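Local coordinates for protein histidinol-phosphate aminotransferase (Clostridium acetobutylicum, PDB 3FTB) that probably transfers amino groups with the help of pyridoxal 5'-phosphate, as expected of a histidinol-phosphate aminotransferase in histidine biosynthesis, at residues K311-D314 with S315-E319; C327-I330 with G331-D334. All coordinates share one frame; numbering follows the deposited sequence.

Interaction 1 of 2, residues K311-D314 with S315-E319; sequences KLYD and SLLKE
Two first torsions set up the apolar contacts between K311-D314 and S315-E319. In L312 the CG lies anti to the backbone N (chi1 173°), whereas in L316 it is anti to the carbonyl carbon and beside its own N (chi1 -61°). The two leucines therefore meet obliquely, one turn of helix apart, with L312 CD1 3.7 Å from L316 CD1. Y313 has nearly the same first torsion as L312 and extends alongside L317, both side chains pointing the same way. Here a single methyl does most of the touching: L317 CD1 comes to 3.6 Å from Y313 CE2, approaching the ring obliquely, and stays near the hydroxyl end as well.

These i to i+4 pairs belong to the last turns of helix 309-317, part of the smaller domain of a class I/II aminotransferase, where the helix packs against a mixed sheet. L316 is buried between strand 321-325, where it meets I323, and helix 344-359, where it meets A353, L354 and V357; Y313 leans on V322, I323 and R325 of the same strand.

The backbone beneath follows the helical pattern. L316 N donates to L312 O over 3.0 Å, an almost straight bond at 175°, and L317 N reaches Y313 O at 2.9 Å in a more bent one. S315 N binds K311 O at 3.0 Å and makes a second, weak bond to L312 O. S315 OG adds a weak bond to K311 O, so that one carbonyl receives both the amide and the hydroxyl of the same serine. Further along, the CG of K318 rests 3.2 Å from D314 O before the lysine chain bends at its third torsion and carries its amine away from the preceding turn.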
loop_
_atom_site.group_PDB
_atom_site.type_symbol
_atom_site.label_atom_id
_atom_site.label_comp_id
_atom_site.label_asym_id
_atom_site.label_seq_id
_atom_site.Cartn_x
_atom_site.Cartn_y
_atom_site.Cartn_z
ATOM N N LYS A 311 -12.390 -14.422 31.758
ATOM C CA LYS A 311 -13.624 -14.315 32.525
ATOM C C LYS A 311 -14.070 -12.860 32.530
ATOM O O LYS A 311 -15.232 -12.550 32.244
ATOM C CB LYS A 311 -13.449 -14.865 33.949
ATOM C CG LYS A 311 -14.736 -14.898 34.764
ATOM C CD LYS A 311 -14.901 -16.199 35.554
ATOM C CE LYS A 311 -13.678 -16.539 36.402
ATOM N NZ LYS A 311 -12.693 -17.415 35.695
ATOM N N LEU A 312 -13.138 -11.961 32.830
ATOM C CA LEU A 312 -13.435 -10.539 32.740
ATOM C C LEU A 312 -13.884 -10.177 31.321
ATOM O O LEU A 312 -14.931 -9.553 31.151
ATOM C CB LEU A 312 -12.236 -9.691 33.165
ATOM C CG LEU A 312 -12.436 -8.193 32.925
ATOM C CD1 LEU A 312 -13.699 -7.684 33.638
ATOM C CD2 LEU A 312 -11.195 -7.413 33.341
ATOM N N TYR A 313 -13.101 -10.577 30.313
ATOM C CA TYR A 313 -13.445 -10.344 28.903
ATOM C C TYR A 313 -14.862 -10.811 28.550
ATOM O O TYR A 313 -15.658 -10.049 27.982
ATOM C CB TYR A 313 -12.427 -11.036 27.976
ATOM C CG TYR A 313 -12.732 -10.912 26.492
ATOM C CD1 TYR A 313 -12.154 -9.908 25.729
ATOM C CD2 TYR A 313 -13.591 -11.803 25.851
ATOM C CE1 TYR A 313 -12.427 -9.786 24.379
ATOM C CE2 TYR A 313 -13.866 -11.688 24.494
ATOM C CZ TYR A 313 -13.281 -10.675 23.769
ATOM O OH TYR A 313 -13.544 -10.543 22.425
ATOM N N ASP A 314 -15.162 -12.070 28.872
ATOM C CA ASP A 314 -16.456 -12.675 28.543
ATOM C C ASP A 314 -17.613 -12.027 29.289
ATOM O O ASP A 314 -18.754 -12.066 28.837
ATOM C CB ASP A 314 -16.437 -14.177 28.814
ATOM C CG ASP A 314 -15.783 -14.962 27.692
ATOM O OD1 ASP A 314 -15.876 -14.522 26.525
ATOM O OD2 ASP A 314 -15.190 -16.027 27.977
ATOM N N SER A 315 -17.315 -11.440 30.443
ATOM C CA SER A 315 -18.302 -10.661 31.183
ATOM C C SER A 315 -18.613 -9.341 30.473
ATOM O O SER A 315 -19.766 -9.049 30.148
ATOM C CB SER A 315 -17.823 -10.396 32.613
ATOM O OG SER A 315 -18.184 -11.451 33.490
ATOM N N LEU A 316 -17.575 -8.544 30.236
ATOM C CA LEU A 316 -17.731 -7.254 29.567
ATOM C C LEU A 316 -18.295 -7.375 28.150
ATOM O O LEU A 316 -18.992 -6.476 27.671
ATOM C CB LEU A 316 -16.394 -6.510 29.533
ATOM C CG LEU A 316 -15.815 -6.189 30.908
ATOM C CD1 LEU A 316 -14.480 -5.473 30.783
ATOM C CD2 LEU A 316 -16.803 -5.346 31.688
ATOM N N LEU A 317 -17.982 -8.472 27.467
ATOM C CA LEU A 317 -18.478 -8.647 26.113
ATOM C C LEU A 317 -20.001 -8.623 26.175
ATOM O O LEU A 317 -20.660 -8.038 25.312
ATOM C CB LEU A 317 -17.985 -9.966 25.526
ATOM C CG LEU A 317 -17.377 -9.918 24.128
ATOM C CD1 LEU A 317 -17.360 -11.317 23.522
ATOM C CD2 LEU A 317 -18.151 -8.949 23.248
ATOM N N LYS A 318 -20.546 -9.260 27.211
ATOM C CA LYS A 318 -21.980 -9.272 27.468
ATOM C C LYS A 318 -22.581 -7.869 27.407
ATOM O O LYS A 318 -23.748 -7.696 27.061
ATOM C CB LYS A 318 -22.251 -9.876 28.842
ATOM C CG LYS A 318 -21.876 -11.349 28.979
ATOM C CD LYS A 318 -22.562 -11.965 30.197
ATOM C CE LYS A 318 -24.071 -11.728 30.141
ATOM N NZ LYS A 318 -24.779 -11.983 31.430
ATOM N N GLU A 319 -21.764 -6.874 27.744
ATOM C CA GLU A 319 -22.190 -5.478 27.833
ATOM C C GLU A 319 -21.715 -4.679 26.628
ATOM O O GLU A 319 -21.709 -3.448 26.652
ATOM C CB GLU A 319 -21.610 -4.837 29.097
ATOM C CG GLU A 319 -21.814 -5.650 30.350
ATOM C CD GLU A 319 -23.218 -5.512 30.889
ATOM O OE1 GLU A 319 -24.011 -6.471 30.755
ATOM O OE2 GLU A 319 -23.533 -4.431 31.431
#

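Interaction 2 of 2, residues C327-I330 with G331-D334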
loop_
_atom_site.group_PDB
_atom_site.type_symbol
_atom_site.label_atom_id
_atom_site.label_comp_id
_atom_site.label_asym_id
_atom_site.label_seq_id
_atom_site.Cartn_x
_atom_site.Cartn_y
_atom_site.Cartn_z
ATOM N N CYS A 327 -3.160 -12.727 26.903
ATOM C CA CYS A 327 -2.731 -14.125 26.871
ATOM C C CYS A 327 -1.594 -14.368 25.881
ATOM O O CYS A 327 -0.586 -14.993 26.228
ATOM C CB CYS A 327 -3.912 -15.047 26.531
ATOM S SG CYS A 327 -5.142 -15.202 27.835
ATOM N N ASN A 328 -1.764 -13.868 24.656
ATOM C CA ASN A 328 -0.847 -14.151 23.551
ATOM C C ASN A 328 0.376 -13.214 23.444
ATOM O O ASN A 328 1.074 -13.206 22.417
ATOM C CB ASN A 328 -1.623 -14.170 22.233
ATOM C CG ASN A 328 -2.400 -12.893 22.004
ATOM O OD1 ASN A 328 -2.722 -12.174 22.949
ATOM N ND2 ASN A 328 -2.700 -12.598 20.742
ATOM N N PHE A 329 0.623 -12.427 24.493
ATOM C CA PHE A 329 1.877 -11.687 24.631
ATOM C C PHE A 329 2.906 -12.566 25.345
ATOM O O PHE A 329 2.578 -13.248 26.323
ATOM C CB PHE A 329 1.674 -10.413 25.451
ATOM C CG PHE A 329 1.009 -9.294 24.703
ATOM C CD1 PHE A 329 1.738 -8.487 23.846
ATOM C CD2 PHE A 329 -0.344 -9.031 24.879
ATOM C CE1 PHE A 329 1.128 -7.440 23.177
ATOM C CE2 PHE A 329 -0.959 -7.984 24.208
ATOM C CZ PHE A 329 -0.232 -7.197 23.362
ATOM N N ILE A 330 4.147 -12.539 24.869
ATOM C CA ILE A 330 5.215 -13.328 25.474
ATOM C C ILE A 330 5.677 -12.732 26.800
ATOM O O ILE A 330 6.280 -11.657 26.842
ATOM C CB ILE A 330 6.413 -13.531 24.513
ATOM C CG1 ILE A 330 6.093 -14.659 23.532
ATOM C CG2 ILE A 330 7.672 -13.876 25.293
ATOM C CD1 ILE A 330 7.241 -15.028 22.645
ATOM N N GLY A 331 5.376 -13.443 27.883
ATOM C CA GLY A 331 5.705 -12.981 29.218
ATOM C C GLY A 331 4.467 -12.713 30.054
ATOM O O GLY A 331 4.537 -12.643 31.286
ATOM N N LEU A 332 3.328 -12.565 29.386
ATOM C CA LEU A 332 2.086 -12.259 30.083
ATOM C C LEU A 332 1.085 -13.433 30.079
ATOM O O LEU A 332 0.981 -14.186 29.105
ATOM C CB LEU A 332 1.459 -10.998 29.485
ATOM C CG LEU A 332 2.346 -9.750 29.489
ATOM C CD1 LEU A 332 1.596 -8.584 28.904
ATOM C CD2 LEU A 332 2.826 -9.409 30.893
ATOM N N ASP A 333 0.348 -13.580 31.178
ATOM C CA ASP A 333 -0.647 -14.646 31.301
ATOM C C ASP A 333 -2.063 -14.069 31.326
ATOM O O ASP A 333 -2.275 -12.937 30.885
ATOM C CB ASP A 333 -0.361 -15.534 32.525
ATOM C CG ASP A 333 -0.633 -14.831 33.849
ATOM O OD1 ASP A 333 -0.839 -13.602 33.846
ATOM O OD2 ASP A 333 -0.647 -15.520 34.895
ATOM N N ASP A 334 -3.025 -14.835 31.838
ATOM C CA ASP A 334 -4.432 -14.427 31.769
ATOM C C ASP A 334 -4.849 -13.448 32.870
ATOM O O ASP A 334 -5.989 -12.973 32.898
ATOM C CB ASP A 334 -5.356 -15.644 31.768
ATOM C CG ASP A 334 -6.634 -15.408 30.974
ATOM O OD1 ASP A 334 -6.646 -14.512 30.103
ATOM O OD2 ASP A 334 -7.626 -16.128 31.218
#
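L332 meets F329 across a tight reversal of the chain, and its side chain can be followed outward atom by atom. Its CB lies 4.0 Å from F329 O and only slightly farther from the CB of the same phenylalanine. The next atom, CG, is 4.1 Å from F329 CB. At the tip the methyl CD1 closes to 3.9 Å from F329 CB and comes at the ring obliquely. With CG anti to the carbonyl carbon (chi1 -57°), the leucine is turned alongside the base of the phenylalanine, and both side chains are buried. L332 also packs on P106 and P156, while the F329 side chain touches N155 and R324 and has its nearest atom about 4 Å from a bound phosphate ion that probably came from the crystallisation liquor.

A single backbone hydrogen bond joins the two arms: L332 N donates to F329 O over 3.2 Å. The bond is fairly straight at the hydrogen, 159°, yet the donor sits above the carbonyl plane, 52° out of it. I330 and G331 occupy the corners between these residues. I330 carries its side chain outward to F124 and Y126 of strand 121-126, and G331 takes a positive phi, which glycine accommodates easily. Beyond the corner, D333 OD1 is held by S335 OG, and D334 is tied to G309 through backbone hydrogen bonds. The backbone angles of I330 and G331 make F329 to L332 a type II beta turn, with glycine at the third position, where such turns commonly carry it, in the loop between strands 321-325 and 336-340.

How the interactions relate
Read from the N terminus, the chain first makes interaction 1 on helix 309-317, then runs through strand 321-325 and reaches interaction 2 in the loop leading to strand 336-340. The two contacts lie in series, neither nesting nor crossing. Each is local: the first lies along consecutive helical turns, and the second closes a reversal between adjacent antiparallel strands of the five-stranded sheet. Their centres are 18 Å apart and their nearest atoms about 5 Å, without touching. Strand 321-325 links them in space, since side chains of both rest on it. Through I330 the loop also touches strand 121-126, in the seven-stranded sheet.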